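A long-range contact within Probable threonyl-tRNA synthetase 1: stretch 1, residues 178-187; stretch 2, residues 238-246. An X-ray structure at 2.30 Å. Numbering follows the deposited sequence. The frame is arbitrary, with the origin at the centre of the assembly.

Stretch 1 178-187: VYDVFEEMKL
Stretch 2 (238-246) RINEKYGID

Residues 178-187 form a continuous α-helix that extends beyond the stretch at both ends, and residues 238-243 are the last turns of a second helix. The two axes run in broadly the same direction, 46° apart, and approach no closer than 11.2 Å, a spacing filled by large side chains. The register is set by Tyr179 and Ile239, whose CA atoms lie 7.2 Å apart.

Tyr179, Phe182 and Tyr243 contribute most of the 435 Å² buried. Tyr179 (chi1 t, chi2 79°) points toward the second helix and sits as a knob among Arg238, Ile239, Lys242 and Tyr243; its CD1 lies 3.7 Å from Arg238 CB, and its OH reaches to 3.1 Å from Lys242 CD. One turn on, Phe182 (t, chi2 84°) packs against Ile239 (m, t), whose CG2 lies over one ring face, 3.9 Å from the ring centroid. At the ring edge, Phe182 CZ meets Ile245 CD1 (m, t) at 3.5 Å, and Phe182 CE2 meets Tyr243 CE2 at the same distance; the two aromatic rings are inclined at 46°, with centroids 5.7 Å apart.

Tyr243 (m, chi2 -71°) is the reciprocal knob, set among Tyr179, Phe182, Glu183 and Lys186. Lys186 (t, t, t, m) lays CE over one face of its ring, 4.0 Å from the centroid, while Tyr243 OH donates a hydrogen bond to Glu183 OE1 at 2.7 Å. Glu183 (m, m, chi3 52°) has its CA-to-CB bond sideways to the second stretch, but the end of its side chain comes nearer, and there OE2 forms a 3.2 Å salt bridge with NZ of the fully extended Lys242.

After Tyr243 (phi/psi -119/-6), Gly244 leaves the helix with positive phi (71/18), and the extended Ile245 (-76/132) follows. Asn240 ND2 donates a hydrogen bond to Ile245 O at 3.0 Å, linking the helix to the residues that follow it.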

# COMPACT_ATOMS: atom_id res chain seq x y z
N VAL A 178 -1.08 24.80 -10.03
CA VAL A 178 0.18 25.09 -9.35
C VAL A 178 -0.04 25.51 -7.91
O VAL A 178 0.65 25.02 -6.98
CB VAL A 178 1.09 26.14 -10.14
CG1 VAL A 178 2.41 26.43 -9.36
CG2 VAL A 178 1.45 25.60 -11.48
N TYR A 179 -1.00 26.42 -7.72
CA TYR A 179 -1.34 26.93 -6.42
C TYR A 179 -1.87 25.79 -5.53
O TYR A 179 -1.45 25.66 -4.39
CB TYR A 179 -2.36 28.07 -6.55
CG TYR A 179 -2.71 28.67 -5.21
CD1 TYR A 179 -1.86 29.59 -4.57
CD2 TYR A 179 -3.89 28.29 -4.57
CE1 TYR A 179 -2.19 30.09 -3.32
CE2 TYR A 179 -4.24 28.80 -3.34
CZ TYR A 179 -3.40 29.69 -2.73
OH TYR A 179 -3.78 30.15 -1.50
N ASP A 180 -2.79 24.98 -6.06
CA ASP A 180 -3.38 23.88 -5.34
C ASP A 180 -2.36 22.87 -4.84
O ASP A 180 -2.54 22.31 -3.74
CB ASP A 180 -4.41 23.16 -6.21
CG ASP A 180 -5.73 24.00 -6.40
OD1 ASP A 180 -5.92 25.04 -5.74
OD2 ASP A 180 -6.59 23.58 -7.20
N VAL A 181 -1.31 22.64 -5.64
CA VAL A 181 -0.23 21.71 -5.25
C VAL A 181 0.51 22.29 -4.08
O VAL A 181 0.79 21.56 -3.13
CB VAL A 181 0.72 21.32 -6.41
CG1 VAL A 181 1.93 20.48 -5.89
CG2 VAL A 181 -0.06 20.50 -7.46
N PHE A 182 0.75 23.61 -4.10
CA PHE A 182 1.29 24.22 -2.91
C PHE A 182 0.36 23.97 -1.71
O PHE A 182 0.84 23.64 -0.62
CB PHE A 182 1.53 25.75 -3.04
CG PHE A 182 1.84 26.40 -1.71
CD1 PHE A 182 3.13 26.40 -1.20
CD2 PHE A 182 0.83 26.97 -0.96
CE1 PHE A 182 3.42 26.99 0.06
CE2 PHE A 182 1.11 27.55 0.30
CZ PHE A 182 2.41 27.55 0.79
N GLU A 183 -0.95 24.13 -1.91
CA GLU A 183 -1.91 23.98 -0.79
C GLU A 183 -1.93 22.52 -0.29
O GLU A 183 -2.06 22.27 0.89
CB GLU A 183 -3.33 24.44 -1.17
CG GLU A 183 -3.48 25.95 -1.36
CD GLU A 183 -3.54 26.77 -0.04
OE1 GLU A 183 -2.66 26.63 0.82
OE2 GLU A 183 -4.48 27.57 0.14
N GLU A 184 -1.77 21.57 -1.20
CA GLU A 184 -1.64 20.17 -0.83
C GLU A 184 -0.40 19.90 0.03
O GLU A 184 -0.48 19.22 1.04
CB GLU A 184 -1.62 19.32 -2.12
CG GLU A 184 -2.98 19.29 -2.77
CD GLU A 184 -2.99 18.86 -4.19
OE1 GLU A 184 -1.96 18.41 -4.74
OE2 GLU A 184 -4.07 18.96 -4.77
N MET A 185 0.74 20.46 -0.36
CA MET A 185 2.00 20.30 0.36
C MET A 185 1.86 20.81 1.81
O MET A 185 2.27 20.13 2.76
CB MET A 185 3.13 21.02 -0.41
CG MET A 185 4.52 20.98 0.29
SD MET A 185 4.61 22.17 1.66
CE MET A 185 4.04 23.73 0.95
N LYS A 186 1.26 21.99 1.95
CA LYS A 186 1.04 22.59 3.26
C LYS A 186 0.13 21.74 4.20
O LYS A 186 0.45 21.56 5.39
CB LYS A 186 0.47 23.98 3.05
CG LYS A 186 0.08 24.73 4.31
CD LYS A 186 -0.02 26.16 3.97
CE LYS A 186 -0.09 27.06 5.21
NZ LYS A 186 -1.23 26.72 6.15
N LEU A 187 -1.01 21.27 3.66
CA LEU A 187 -1.91 20.34 4.37
C LEU A 187 -1.20 19.05 4.87
O LEU A 187 -1.41 18.65 6.03
CB LEU A 187 -3.11 19.96 3.48
CG LEU A 187 -4.18 21.00 3.13
CD1 LEU A 187 -5.07 20.51 1.97
CD2 LEU A 187 -5.02 21.37 4.34
N ARG A 238 0.30 34.52 -5.49
CA ARG A 238 -0.82 34.16 -4.59
C ARG A 238 -0.37 33.53 -3.29
O ARG A 238 -0.94 33.81 -2.23
CB ARG A 238 -1.84 33.26 -5.28
CG ARG A 238 -2.57 34.00 -6.35
CD ARG A 238 -3.36 33.07 -7.25
NE ARG A 238 -3.61 33.78 -8.50
CZ ARG A 238 -4.46 33.36 -9.45
NH1 ARG A 238 -5.13 32.19 -9.30
NH2 ARG A 238 -4.61 34.10 -10.55
N ILE A 239 0.68 32.71 -3.35
CA ILE A 239 1.19 32.10 -2.14
C ILE A 239 1.73 33.20 -1.22
O ILE A 239 1.42 33.22 -0.03
CB ILE A 239 2.31 31.07 -2.46
CG1 ILE A 239 1.74 29.87 -3.21
CG2 ILE A 239 3.05 30.68 -1.19
CD1 ILE A 239 2.79 29.02 -3.87
N ASN A 240 2.52 34.13 -1.78
CA ASN A 240 3.11 35.20 -0.98
C ASN A 240 2.03 36.15 -0.44
O ASN A 240 2.06 36.53 0.71
CB ASN A 240 4.18 35.96 -1.76
CG ASN A 240 4.57 37.27 -1.09
OD1 ASN A 240 3.94 38.32 -1.30
ND2 ASN A 240 5.62 37.23 -0.28
N GLU A 241 1.04 36.46 -1.27
CA GLU A 241 -0.04 37.32 -0.83
C GLU A 241 -0.73 36.67 0.33
O GLU A 241 -1.03 37.35 1.28
CB GLU A 241 -1.04 37.66 -1.95
CG GLU A 241 -1.89 38.91 -1.57
CD GLU A 241 -3.21 39.00 -2.33
OE1 GLU A 241 -3.19 38.94 -3.60
OE2 GLU A 241 -4.28 39.14 -1.65
N LYS A 242 -0.98 35.35 0.26
CA LYS A 242 -1.82 34.69 1.28
C LYS A 242 -1.08 34.39 2.59
O LYS A 242 -1.65 34.53 3.69
CB LYS A 242 -2.47 33.41 0.74
CG LYS A 242 -3.49 32.79 1.73
CD LYS A 242 -4.18 31.52 1.22
CE LYS A 242 -5.14 30.94 2.27
NZ LYS A 242 -6.09 29.82 1.78
N TYR A 243 0.20 34.00 2.48
CA TYR A 243 0.97 33.57 3.64
C TYR A 243 2.21 34.39 3.97
O TYR A 243 2.90 34.15 5.01
CB TYR A 243 1.37 32.11 3.45
CG TYR A 243 0.21 31.19 3.24
CD1 TYR A 243 -0.66 30.87 4.29
CD2 TYR A 243 -0.02 30.62 2.00
CE1 TYR A 243 -1.73 30.01 4.10
CE2 TYR A 243 -1.09 29.78 1.80
CZ TYR A 243 -1.92 29.47 2.86
OH TYR A 243 -2.97 28.61 2.65
N GLY A 244 2.53 35.33 3.09
CA GLY A 244 3.68 36.23 3.31
C GLY A 244 4.95 35.42 3.16
O GLY A 244 6.00 35.84 3.62
N ILE A 245 4.82 34.25 2.50
CA ILE A 245 5.90 33.30 2.30
C ILE A 245 6.79 33.86 1.20
O ILE A 245 6.34 34.30 0.12
CB ILE A 245 5.38 31.84 1.93
CG1 ILE A 245 4.78 31.13 3.15
CG2 ILE A 245 6.48 31.00 1.27
CD1 ILE A 245 4.14 29.76 2.80
N ASP A 246 8.08 33.86 1.45
CA ASP A 246 8.81 34.56 0.46
C ASP A 246 9.26 33.72 -0.79
O ASP A 246 9.37 32.46 -0.72
CB ASP A 246 9.72 35.62 1.11
CG ASP A 246 10.98 35.07 1.60
OD1 ASP A 246 11.38 35.48 2.71
OD2 ASP A 246 11.56 34.28 0.84